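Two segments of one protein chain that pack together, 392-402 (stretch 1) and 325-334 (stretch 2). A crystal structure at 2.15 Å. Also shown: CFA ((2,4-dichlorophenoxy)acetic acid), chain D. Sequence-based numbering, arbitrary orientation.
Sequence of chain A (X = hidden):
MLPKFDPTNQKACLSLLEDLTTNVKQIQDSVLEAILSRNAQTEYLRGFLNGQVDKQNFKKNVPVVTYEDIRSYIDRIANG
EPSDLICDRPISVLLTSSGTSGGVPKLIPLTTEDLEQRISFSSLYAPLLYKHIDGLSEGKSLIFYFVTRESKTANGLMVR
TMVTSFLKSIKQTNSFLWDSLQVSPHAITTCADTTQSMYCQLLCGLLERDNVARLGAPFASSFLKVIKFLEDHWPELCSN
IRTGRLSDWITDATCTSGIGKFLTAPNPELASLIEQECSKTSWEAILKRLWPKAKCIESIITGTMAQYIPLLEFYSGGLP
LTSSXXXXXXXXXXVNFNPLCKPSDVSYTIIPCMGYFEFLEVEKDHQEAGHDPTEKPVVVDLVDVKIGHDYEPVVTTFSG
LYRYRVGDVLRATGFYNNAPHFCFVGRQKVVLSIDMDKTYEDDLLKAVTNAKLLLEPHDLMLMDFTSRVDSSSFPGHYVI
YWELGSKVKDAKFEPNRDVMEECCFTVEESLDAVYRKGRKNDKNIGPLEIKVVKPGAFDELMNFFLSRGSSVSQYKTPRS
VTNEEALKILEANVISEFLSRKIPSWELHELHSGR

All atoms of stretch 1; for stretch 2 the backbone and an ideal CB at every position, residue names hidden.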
# COMPACT_ATOMS: atom_id res chain seq x y z
N GLU A 392 12.63 -10.96 -7.33
CA GLU A 392 11.62 -10.09 -7.91
C GLU A 392 10.61 -10.93 -8.67
O GLU A 392 11.00 -11.70 -9.55
CB GLU A 392 12.27 -9.05 -8.85
CG GLU A 392 11.23 -8.23 -9.60
CD GLU A 392 11.82 -7.18 -10.55
OE1 GLU A 392 13.03 -7.23 -10.86
OE2 GLU A 392 11.04 -6.32 -10.99
N PRO A 393 9.31 -10.84 -8.38
CA PRO A 393 8.35 -11.67 -9.12
C PRO A 393 8.26 -11.27 -10.58
O PRO A 393 8.39 -10.09 -10.94
CB PRO A 393 7.02 -11.42 -8.39
CG PRO A 393 7.41 -10.83 -7.06
CD PRO A 393 8.65 -10.01 -7.36
N VAL A 394 8.06 -12.27 -11.42
CA VAL A 394 7.94 -12.15 -12.87
C VAL A 394 6.66 -12.88 -13.23
O VAL A 394 6.60 -14.11 -13.15
CB VAL A 394 9.16 -12.75 -13.59
CG1 VAL A 394 9.00 -12.69 -15.08
CG2 VAL A 394 10.45 -12.02 -13.17
N VAL A 395 5.61 -12.12 -13.57
CA VAL A 395 4.26 -12.67 -13.62
C VAL A 395 3.78 -12.77 -15.06
O VAL A 395 4.06 -11.89 -15.90
CB VAL A 395 3.26 -11.86 -12.76
CG1 VAL A 395 3.76 -11.76 -11.32
CG2 VAL A 395 2.99 -10.46 -13.39
N THR A 396 3.02 -13.79 -15.35
CA THR A 396 2.40 -14.01 -16.61
C THR A 396 0.95 -14.18 -16.24
O THR A 396 0.61 -15.02 -15.47
CB THR A 396 2.93 -15.23 -17.30
OG1 THR A 396 4.22 -14.94 -17.75
CG2 THR A 396 2.13 -15.56 -18.44
N THR A 397 0.11 -13.37 -16.83
CA THR A 397 -1.28 -13.26 -16.47
C THR A 397 -2.33 -13.50 -17.50
O THR A 397 -2.05 -13.74 -18.61
CB THR A 397 -1.57 -11.86 -15.89
OG1 THR A 397 -1.70 -10.93 -16.94
CG2 THR A 397 -0.47 -11.37 -15.07
N PHE A 398 -3.55 -13.41 -17.05
CA PHE A 398 -4.73 -13.56 -17.84
C PHE A 398 -5.24 -12.25 -18.43
O PHE A 398 -6.24 -12.26 -19.05
CB PHE A 398 -5.84 -14.19 -17.05
CG PHE A 398 -5.65 -15.65 -16.74
CD1 PHE A 398 -5.89 -16.59 -17.68
CD2 PHE A 398 -5.24 -16.06 -15.51
CE1 PHE A 398 -5.74 -17.90 -17.41
CE2 PHE A 398 -5.07 -17.39 -15.24
CZ PHE A 398 -5.31 -18.30 -16.20
N SER A 399 -4.59 -11.14 -18.18
CA SER A 399 -4.94 -9.84 -18.75
C SER A 399 -3.81 -9.26 -19.60
O SER A 399 -3.58 -8.06 -19.60
CB SER A 399 -5.33 -8.86 -17.64
OG SER A 399 -6.61 -9.19 -17.11
N GLY A 400 -3.07 -10.12 -20.31
CA GLY A 400 -2.16 -9.66 -21.34
C GLY A 400 -0.76 -9.28 -20.91
O GLY A 400 -0.08 -8.58 -21.66
N LEU A 401 -0.30 -9.72 -19.75
CA LEU A 401 1.10 -9.57 -19.36
C LEU A 401 1.80 -10.93 -19.37
O LEU A 401 1.24 -11.93 -18.91
CB LEU A 401 1.23 -8.92 -17.98
CG LEU A 401 0.55 -7.55 -17.89
CD1 LEU A 401 0.66 -7.02 -16.48
CD2 LEU A 401 1.16 -6.58 -18.89
N TYR A 402 3.03 -10.95 -19.89
CA TYR A 402 3.79 -12.18 -20.07
C TYR A 402 5.20 -11.94 -19.54
O TYR A 402 5.90 -11.06 -20.04
CB TYR A 402 3.81 -12.58 -21.55
CG TYR A 402 2.42 -12.69 -22.11
CD1 TYR A 402 1.69 -13.87 -21.96
CD2 TYR A 402 1.81 -11.61 -22.75
CE1 TYR A 402 0.41 -13.98 -22.46
CE2 TYR A 402 0.52 -11.71 -23.26
CZ TYR A 402 -0.17 -12.90 -23.11
OH TYR A 402 -1.45 -13.04 -23.58
N UNK A 325 -3.21 -9.42 2.30
CA UNK A 325 -3.16 -9.57 0.86
C UNK A 325 -1.88 -9.00 0.28
O UNK A 325 -1.45 -7.90 0.67
CB UNK A 325 -4.37 -8.89 0.22
N UNK A 326 -1.29 -9.73 -0.67
CA UNK A 326 -0.16 -9.23 -1.45
C UNK A 326 -0.57 -9.27 -2.91
O UNK A 326 -0.79 -10.34 -3.49
CB UNK A 326 1.11 -10.05 -1.20
N UNK A 327 -0.68 -8.09 -3.51
CA UNK A 327 -1.16 -7.97 -4.88
C UNK A 327 -0.79 -6.64 -5.50
O UNK A 327 -0.20 -5.77 -4.86
CB UNK A 327 -2.68 -8.16 -4.93
N UNK A 328 -1.14 -6.50 -6.77
CA UNK A 328 -0.86 -5.29 -7.52
C UNK A 328 -1.90 -5.19 -8.62
O UNK A 328 -2.65 -6.14 -8.85
CB UNK A 328 0.56 -5.29 -8.09
N UNK A 329 -1.94 -4.04 -9.29
CA UNK A 329 -2.84 -3.91 -10.43
C UNK A 329 -2.63 -5.05 -11.41
O UNK A 329 -3.59 -5.59 -11.95
CB UNK A 329 -2.63 -2.57 -11.13
N UNK A 330 -1.36 -5.44 -11.60
CA UNK A 330 -1.00 -6.44 -12.61
C UNK A 330 -1.43 -7.85 -12.21
O UNK A 330 -1.75 -8.67 -13.08
CB UNK A 330 0.51 -6.41 -12.86
N UNK A 331 -1.43 -8.15 -10.92
CA UNK A 331 -1.69 -9.53 -10.50
C UNK A 331 -2.00 -9.59 -9.02
O UNK A 331 -1.25 -9.03 -8.21
CB UNK A 331 -0.49 -10.43 -10.82
N UNK A 332 -3.07 -10.28 -8.64
CA UNK A 332 -3.23 -10.67 -7.24
C UNK A 332 -2.35 -11.88 -6.96
O UNK A 332 -2.44 -12.88 -7.68
CB UNK A 332 -4.69 -10.98 -6.91
N UNK A 333 -1.51 -11.80 -5.94
CA UNK A 333 -0.41 -12.76 -5.88
C UNK A 333 -0.40 -13.65 -4.65
O UNK A 333 -0.15 -14.86 -4.79
CB UNK A 333 0.92 -12.01 -5.95
N UNK A 334 -0.64 -13.12 -3.46
CA UNK A 334 -0.48 -13.94 -2.27
C UNK A 334 -1.41 -13.53 -1.16
O UNK A 334 -1.96 -12.42 -1.16
CB UNK A 334 0.97 -13.88 -1.78
C1 CFA D . -5.16 -6.27 -3.10
C2 CFA D . -6.32 -5.65 -2.32
C1' CFA D . -8.59 -6.20 -1.75
C2' CFA D . -9.39 -5.08 -1.90
C3' CFA D . -10.49 -4.90 -1.08
C4' CFA D . -10.81 -5.84 -0.12
C5' CFA D . -10.01 -6.97 0.03
CL3 CFA D . -9.00 -3.85 -3.15
C6' CFA D . -8.91 -7.15 -0.79
O1 CFA D . -5.08 -7.52 -3.19
O2 CFA D . -4.28 -5.55 -3.66
O1' CFA D . -7.47 -6.43 -2.57
CL4 CFA D . -12.23 -5.63 0.94

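Position 325 lies in a strand, and its CB has nothing of stretch 1 within 5.5 Å. The bound CFA lies nearby, so a flat apolar or aromatic side chain would suit. The residue is F325. C6' of CFA lies over one face of the ring of F325, 3.7 Å from CE2.

Position 326 points its CB toward stretch 1, but no atom there is within 5.5 Å. A very long side chain, such as arginine, lysine or tyrosine, would be needed to reach P393. The residue is Y326. Its OH ends 4.0 Å from CG of P393 and is hydrogen-bonded elsewhere in the structure.

Position 327 is out of reach of stretch 1. Its ideal CB would lie 3.0 Å from O1 and 3.3 Å from O2 of CFA. This leaves little room for any side chain beside the ligand, so glycine suits best. It is G327.

Position 328 is also out of reach. A small polar residue could serve the turn that follows. S328 donates from OG to the side chain of 330.

Position 329 is out of reach too, and many residues would fit. It is S329.

Position 330 sets its CB sideways, 3.7 Å from CD1 of L401 and 4.8 Å from CG2 of V395. Stretch 1 offers methyl groups here and no charge. An apolar side chain would suit, as would a long polar one with an aliphatic stem. The residue is E330. Its CG packs 3.6 Å from CD1 of L401, while its end leads away. OE2 of E330 accepts from OG of S328 at 3.1 Å. The backbone O of E330 lies 3.6 Å from CG2 of T397.

Position 331 points toward stretch 1. Its CB is 4.3 Å from CG2 of V395 and 4.4 Å from CG2 of T397. Two methyl groups this near favour a small or medium side chain, such as alanine, cysteine, serine or valine. C331 fills the place with chi1 t, and its SG is 4.3 Å from CG2 of T397.

Position 332 faces no part of stretch 1. Several large residues could reach CFA. The residue is F332, whose ring edge meets the ligand: CE1 of F332 is 3.0 Å from O1 of CFA.

Position 333 points toward stretch 1 across a gap. P393 and V395 present an apolar surface, so a long apolar side chain is expected, methionine or perhaps leucine. M333 reaches it: its SD is 4.0 Å from CG1 of V395 and 4.5 Å from CB of P393.

Position 334 has nothing of stretch 1 near its CB. Stretch 1 sets no limit, so many residues would fit. It is G334, whose backbone N and O pair with Y326.

Stretch 2, residues 325-334: FYGSSECFMG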
# COMPACT_ATOMS: atom_id res chain seq x y z
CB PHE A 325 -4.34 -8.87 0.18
CG PHE A 325 -5.67 -9.12 0.85
CD1 PHE A 325 -6.40 -10.27 0.57
CD2 PHE A 325 -6.20 -8.19 1.73
CE1 PHE A 325 -7.63 -10.50 1.16
CE2 PHE A 325 -7.44 -8.41 2.33
CZ PHE A 325 -8.15 -9.57 2.05
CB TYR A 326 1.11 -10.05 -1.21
CG TYR A 326 2.21 -9.63 -2.16
CD1 TYR A 326 2.68 -8.32 -2.17
CD2 TYR A 326 2.74 -10.52 -3.07
CE1 TYR A 326 3.66 -7.91 -3.06
CE2 TYR A 326 3.73 -10.13 -3.97
CZ TYR A 326 4.18 -8.83 -3.96
OH TYR A 326 5.15 -8.45 -4.86
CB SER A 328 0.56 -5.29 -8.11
OG SER A 328 0.69 -6.34 -9.06
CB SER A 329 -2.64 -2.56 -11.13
OG SER A 329 -3.05 -1.50 -10.29
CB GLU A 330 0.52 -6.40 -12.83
CG GLU A 330 1.05 -5.09 -13.45
CD GLU A 330 1.61 -4.11 -12.42
OE1 GLU A 330 2.47 -3.28 -12.79
OE2 GLU A 330 1.18 -4.18 -11.25
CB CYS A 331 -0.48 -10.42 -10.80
SG CYS A 331 -0.91 -12.17 -10.88
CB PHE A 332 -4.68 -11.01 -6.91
CG PHE A 332 -4.90 -11.27 -5.46
CD1 PHE A 332 -4.69 -10.27 -4.52
CD2 PHE A 332 -5.30 -12.52 -5.02
CE1 PHE A 332 -4.88 -10.52 -3.17
CE2 PHE A 332 -5.50 -12.76 -3.67
CZ PHE A 332 -5.29 -11.76 -2.75
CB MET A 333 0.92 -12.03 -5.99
CG MET A 333 1.24 -11.68 -7.43
SD MET A 333 2.69 -10.68 -7.64
CE MET A 333 2.06 -9.06 -7.19
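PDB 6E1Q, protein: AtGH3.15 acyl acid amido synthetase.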